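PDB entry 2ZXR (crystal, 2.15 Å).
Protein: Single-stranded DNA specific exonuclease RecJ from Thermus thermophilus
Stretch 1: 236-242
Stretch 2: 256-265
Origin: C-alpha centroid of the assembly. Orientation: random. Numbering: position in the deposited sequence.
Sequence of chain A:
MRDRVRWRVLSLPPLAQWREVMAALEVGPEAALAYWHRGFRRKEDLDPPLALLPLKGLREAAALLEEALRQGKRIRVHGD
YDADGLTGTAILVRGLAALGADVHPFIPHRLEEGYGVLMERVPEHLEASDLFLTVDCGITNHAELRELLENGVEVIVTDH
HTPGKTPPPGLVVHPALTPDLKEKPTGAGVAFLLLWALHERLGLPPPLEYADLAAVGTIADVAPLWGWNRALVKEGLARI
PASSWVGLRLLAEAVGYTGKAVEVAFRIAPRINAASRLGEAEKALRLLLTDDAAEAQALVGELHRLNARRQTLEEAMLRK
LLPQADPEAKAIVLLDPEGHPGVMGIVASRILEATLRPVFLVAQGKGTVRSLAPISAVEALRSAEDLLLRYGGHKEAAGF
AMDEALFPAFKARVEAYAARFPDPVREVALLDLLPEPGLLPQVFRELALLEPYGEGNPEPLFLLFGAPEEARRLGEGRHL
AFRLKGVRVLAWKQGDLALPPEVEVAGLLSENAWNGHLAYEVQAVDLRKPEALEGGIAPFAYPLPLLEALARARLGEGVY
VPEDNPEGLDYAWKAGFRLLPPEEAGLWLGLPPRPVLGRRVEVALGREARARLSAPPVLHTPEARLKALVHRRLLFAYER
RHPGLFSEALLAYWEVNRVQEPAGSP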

ATOM      1  N   GLY A 236     -13.630   7.515  12.139  1.00 19.06           N
ATOM      2  CA  GLY A 236     -12.709   8.129  13.077  1.00 18.22           C
ATOM      3  C   GLY A 236     -11.901   9.298  12.541  1.00 17.91           C
ATOM      4  O   GLY A 236     -11.720  10.295  13.247  1.00 18.25           O
ATOM      5  N   LEU A 237     -11.417   9.198  11.307  1.00 17.14           N
ATOM      6  CA  LEU A 237     -10.639  10.300  10.751  1.00 17.92           C
ATOM      7  C   LEU A 237     -11.498  11.542  10.688  1.00 18.96           C
ATOM      8  O   LEU A 237     -11.010  12.647  10.901  1.00 19.97           O
ATOM      9  N   ALA A 238     -12.781  11.353  10.379  1.00 20.19           N
ATOM     10  CA  ALA A 238     -13.719  12.476  10.305  1.00 20.77           C
ATOM     11  C   ALA A 238     -13.953  13.094  11.697  1.00 20.77           C
ATOM     12  O   ALA A 238     -14.194  14.293  11.802  1.00 19.40           O
ATOM     13  N   ARG A 239     -13.858  12.288  12.761  1.00 20.32           N
ATOM     14  CA  ARG A 239     -14.119  12.823  14.115  1.00 20.94           C
ATOM     15  C   ARG A 239     -12.937  13.500  14.825  1.00 20.13           C
ATOM     16  O   ARG A 239     -13.124  14.288  15.752  1.00 20.68           O
ATOM     17  N   ILE A 240     -11.720  13.245  14.365  1.00 18.94           N
ATOM     18  CA  ILE A 240     -10.568  13.823  15.023  1.00 19.68           C
ATOM     19  C   ILE A 240     -10.554  15.348  15.175  1.00 20.12           C
ATOM     20  O   ILE A 240     -10.265  15.857  16.248  1.00 19.58           O
ATOM     21  N   PRO A 241     -10.887  16.094  14.112  1.00 21.00           N
ATOM     22  CA  PRO A 241     -10.855  17.557  14.266  1.00 21.73           C
ATOM     23  C   PRO A 241     -11.694  18.145  15.400  1.00 22.33           C
ATOM     24  O   PRO A 241     -11.367  19.201  15.928  1.00 22.94           O
ATOM     25  N   ALA A 242     -12.769  17.470  15.777  1.00 23.06           N
ATOM     26  CA  ALA A 242     -13.604  17.949  16.866  1.00 22.65           C
ATOM     27  C   ALA A 242     -13.728  16.824  17.910  1.00 22.46           C
ATOM     28  O   ALA A 242     -14.766  16.630  18.538  1.00 21.57           O
ATOM     29  N   GLY A 256      -0.515  19.369  12.150  1.00 24.25           N
ATOM     30  CA  GLY A 256      -1.120  19.854  10.911  1.00 23.98           C
ATOM     31  C   GLY A 256      -2.078  18.918  10.212  1.00 23.56           C
ATOM     32  O   GLY A 256      -2.164  18.892   8.998  1.00 24.80           O
ATOM     33  N   TYR A 257      -2.793  18.132  10.990  1.00 23.80           N
ATOM     34  CA  TYR A 257      -3.777  17.188  10.484  1.00 22.64           C
ATOM     35  C   TYR A 257      -4.780  17.819   9.528  1.00 23.06           C
ATOM     36  O   TYR A 257      -5.281  18.909   9.784  1.00 21.65           O
ATOM     37  N   THR A 258      -5.068  17.132   8.426  1.00 24.40           N
ATOM     38  CA  THR A 258      -6.076  17.614   7.484  1.00 25.85           C
ATOM     39  C   THR A 258      -7.052  16.488   7.098  1.00 26.10           C
ATOM     40  O   THR A 258      -7.644  16.528   6.015  1.00 25.89           O
ATOM     41  N   GLY A 259      -7.186  15.470   7.960  1.00 24.96           N
ATOM     42  CA  GLY A 259      -8.123  14.379   7.698  1.00 23.77           C
ATOM     43  C   GLY A 259      -7.622  13.148   6.945  1.00 23.99           C
ATOM     44  O   GLY A 259      -8.421  12.276   6.516  1.00 23.37           O
ATOM     45  N   LYS A 260      -6.308  13.080   6.766  1.00 22.51           N
ATOM     46  CA  LYS A 260      -5.684  11.981   6.050  1.00 23.31           C
ATOM     47  C   LYS A 260      -5.147  10.842   6.933  1.00 22.33           C
ATOM     48  O   LYS A 260      -4.594  11.069   8.000  1.00 21.40           O
ATOM     49  N   ALA A 261      -5.323   9.616   6.472  1.00 20.86           N
ATOM     50  CA  ALA A 261      -4.840   8.466   7.204  1.00 20.79           C
ATOM     51  C   ALA A 261      -3.315   8.522   7.256  1.00 21.55           C
ATOM     52  O   ALA A 261      -2.709   8.115   8.254  1.00 21.92           O
ATOM     53  N   VAL A 262      -2.697   9.022   6.180  1.00 20.73           N
ATOM     54  CA  VAL A 262      -1.243   9.115   6.094  1.00 21.16           C
ATOM     55  C   VAL A 262      -0.660  10.060   7.145  1.00 20.53           C
ATOM     56  O   VAL A 262       0.458   9.873   7.606  1.00 20.32           O
ATOM     57  N   GLU A 263      -1.410  11.079   7.532  1.00 20.39           N
ATOM     58  CA  GLU A 263      -0.918  11.982   8.564  1.00 21.51           C
ATOM     59  C   GLU A 263      -0.919  11.230   9.922  1.00 21.29           C
ATOM     60  O   GLU A 263      -0.013  11.425  10.747  1.00 21.54           O
ATOM     61  N   VAL A 264      -1.918  10.361  10.137  1.00 20.31           N
ATOM     62  CA  VAL A 264      -1.990   9.559  11.369  1.00 18.64           C
ATOM     63  C   VAL A 264      -0.786   8.586  11.417  1.00 18.71           C
ATOM     64  O   VAL A 264      -0.083   8.469  12.427  1.00 18.18           O
ATOM     65  N   ALA A 265      -0.545   7.923  10.297  1.00 17.98           N
ATOM     66  CA  ALA A 265       0.521   6.938  10.172  1.00 18.60           C
ATOM     67  C   ALA A 265       1.937   7.502  10.361  1.00 19.75           C
ATOM     68  O   ALA A 265       2.782   6.902  11.027  1.00 19.51           O
TER

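Which residues cover the most surface? Leu237, in one helix, and Tyr257, in the loop before another, have the most surface covered by the other stretch, and one hydrogen bond joins them. Tyr257 points its CA-to-CB bond toward the first stretch and takes a t rotamer at chi1 (-177°), which carries its phenol across to the helix. There Tyr257 OH donates to the backbone oxygen Leu237 O at 2.7 Å. Tyr257 OH also lies 3.3 Å from Leu237 CB, so the polar group is lodged against the same residue whose carbonyl it satisfies. This is the one hydrogen bond between the stretches; the remaining contact is mostly apolar.

How does Leu237 fill the space beside that bond? Its CA-to-CB bond runs sideways, with chi1 m and chi2 t (-68° and 178°). Leu237 CD1 sits 3.7 Å from the backbone nitrogen Ala261 N and 3.9 Å from Ala261 CB, while it also comes within 3.8 Å of the carbonyl Gly259 O. Leu237 CD2 lies between Val264 CG2, at 3.7 Å, and Tyr257 OH, at 3.4 Å. Ala261 and Val264 lie one helical turn apart, so the leucine can touch both. Val264, with chi1 t, points toward the first stretch.

What surrounds the tyrosine ring? Ile240 points toward the second stretch with chi1 m and chi2 t, and its CG2 packs 3.6 Å from Tyr257 CE1, approaching the ring obliquely. Ile240 CD1 also lies against the tyrosine, 3.9 Å from Tyr257 CZ, and more loosely near the helix, 4.4 Å from Val264 CG2. Pro241, whose ring is C-gamma exo, adds a contact at the tyrosine edge: Pro241 CG lies 3.7 Å from Tyr257 CE1. The hydrogen-bonded carbonyl of Leu237 also lies near the ring plane, as suits a phenol hydroxyl donating to it.

What keeps the loop in shape? Glu263 makes no contact with the first stretch but binds its own loop. Glu263 OE1 accepts from Thr258 N at 2.7 Å and from Lys260 N at 3.0 Å, and Thr258 OG1 donates to Glu263 OE2 at 2.7 Å. These bonds tie Thr258 and Lys260 to a helical side chain, with Lys260 at the N-cap position. Gly259 sits in the loop at phi 91° and psi 10°, where a CB would be jammed against the carbonyl oxygen of Thr258.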

ATOM      1  CB  LEU A 237     -10.126   9.967   9.348  1.00 17.08           C
ATOM      2  CG  LEU A 237      -9.068   8.876   9.160  1.00 16.46           C
ATOM      3  CD1 LEU A 237      -8.751   8.696   7.663  1.00 17.91           C
ATOM      4  CD2 LEU A 237      -7.833   9.261   9.906  1.00 16.78           C
ATOM      5  CB  ALA A 238     -15.076  12.003   9.708  1.00 19.24           C
ATOM      6  CB  ARG A 239     -14.759  11.710  14.995  1.00 22.31           C
ATOM      7  CG  ARG A 239     -16.091  11.202  14.342  1.00 26.73           C
ATOM      8  CD  ARG A 239     -16.865  10.027  15.009  1.00 27.10           C
ATOM      9  NE  ARG A 239     -17.586  10.530  16.156  1.00 31.84           N
ATOM     10  CZ  ARG A 239     -18.895  10.749  16.230  1.00 29.35           C
ATOM     11  NH1 ARG A 239     -19.716  10.493  15.228  1.00 29.85           N
ATOM     12  NH2 ARG A 239     -19.359  11.300  17.320  1.00 29.07           N
ATOM     13  CB  ILE A 240      -9.250  13.358  14.337  1.00 19.64           C
ATOM     14  CG1 ILE A 240      -8.970  11.893  14.703  1.00 18.53           C
ATOM     15  CG2 ILE A 240      -8.072  14.268  14.752  1.00 20.96           C
ATOM     16  CD1 ILE A 240      -7.908  11.248  13.846  1.00 16.48           C
ATOM     17  CB  PRO A 241     -11.270  18.068  12.874  1.00 21.89           C
ATOM     18  CG  PRO A 241     -10.783  16.951  11.946  1.00 19.84           C
ATOM     19  CD  PRO A 241     -11.209  15.711  12.724  1.00 20.44           C
ATOM     20  CB  ALA A 242     -15.002  18.364  16.316  1.00 23.85           C
ATOM     21  CB  TYR A 257      -4.546  16.608  11.667  1.00 22.58           C
ATOM     22  CG  TYR A 257      -5.558  15.548  11.299  1.00 21.65           C
ATOM     23  CD1 TYR A 257      -6.924  15.760  11.492  1.00 21.39           C
ATOM     24  CD2 TYR A 257      -5.153  14.320  10.802  1.00 22.21           C
ATOM     25  CE1 TYR A 257      -7.855  14.778  11.212  1.00 20.64           C
ATOM     26  CE2 TYR A 257      -6.098  13.307  10.510  1.00 22.05           C
ATOM     27  CZ  TYR A 257      -7.448  13.551  10.722  1.00 20.83           C
ATOM     28  OH  TYR A 257      -8.387  12.581  10.418  1.00 19.60           O
ATOM     29  CB  THR A 258      -5.442  18.158   6.203  1.00 26.67           C
ATOM     30  OG1 THR A 258      -4.846  17.078   5.487  1.00 27.43           O
ATOM     31  CG2 THR A 258      -4.374  19.225   6.536  1.00 26.86           C
ATOM     32  CB  LYS A 260      -4.531  12.514   5.190  1.00 25.53           C
ATOM     33  CG  LYS A 260      -4.928  13.621   4.238  1.00 28.87           C
ATOM     34  CD  LYS A 260      -6.168  13.254   3.400  1.00 32.12           C
ATOM     35  CE  LYS A 260      -6.296  14.211   2.191  1.00 35.12           C
ATOM     36  NZ  LYS A 260      -7.592  14.082   1.456  1.00 37.43           N
ATOM     37  CB  ALA A 261      -5.295   7.192   6.519  1.00 20.72           C
ATOM     38  CB  VAL A 262      -0.778   9.573   4.670  1.00 23.07           C
ATOM     39  CG1 VAL A 262      -1.154  11.028   4.437  1.00 23.76           C
ATOM     40  CG2 VAL A 262       0.745   9.406   4.532  1.00 24.65           C
ATOM     41  CB  GLU A 263      -1.780  13.256   8.598  1.00 21.42           C
ATOM     42  CG  GLU A 263      -1.733  14.038   7.260  1.00 22.65           C
ATOM     43  CD  GLU A 263      -2.830  15.100   7.154  1.00 24.87           C
ATOM     44  OE1 GLU A 263      -3.972  14.848   7.596  1.00 25.51           O
ATOM     45  OE2 GLU A 263      -2.559  16.191   6.617  1.00 26.91           O
ATOM     46  CB  VAL A 264      -3.291   8.702  11.423  1.00 18.46           C
ATOM     47  CG1 VAL A 264      -3.259   7.764  12.645  1.00 16.68           C
ATOM     48  CG2 VAL A 264      -4.521   9.620  11.489  1.00 17.36           C
ATOM     49  CB  ALA A 265       0.413   6.237   8.805  1.00 17.40           C
TER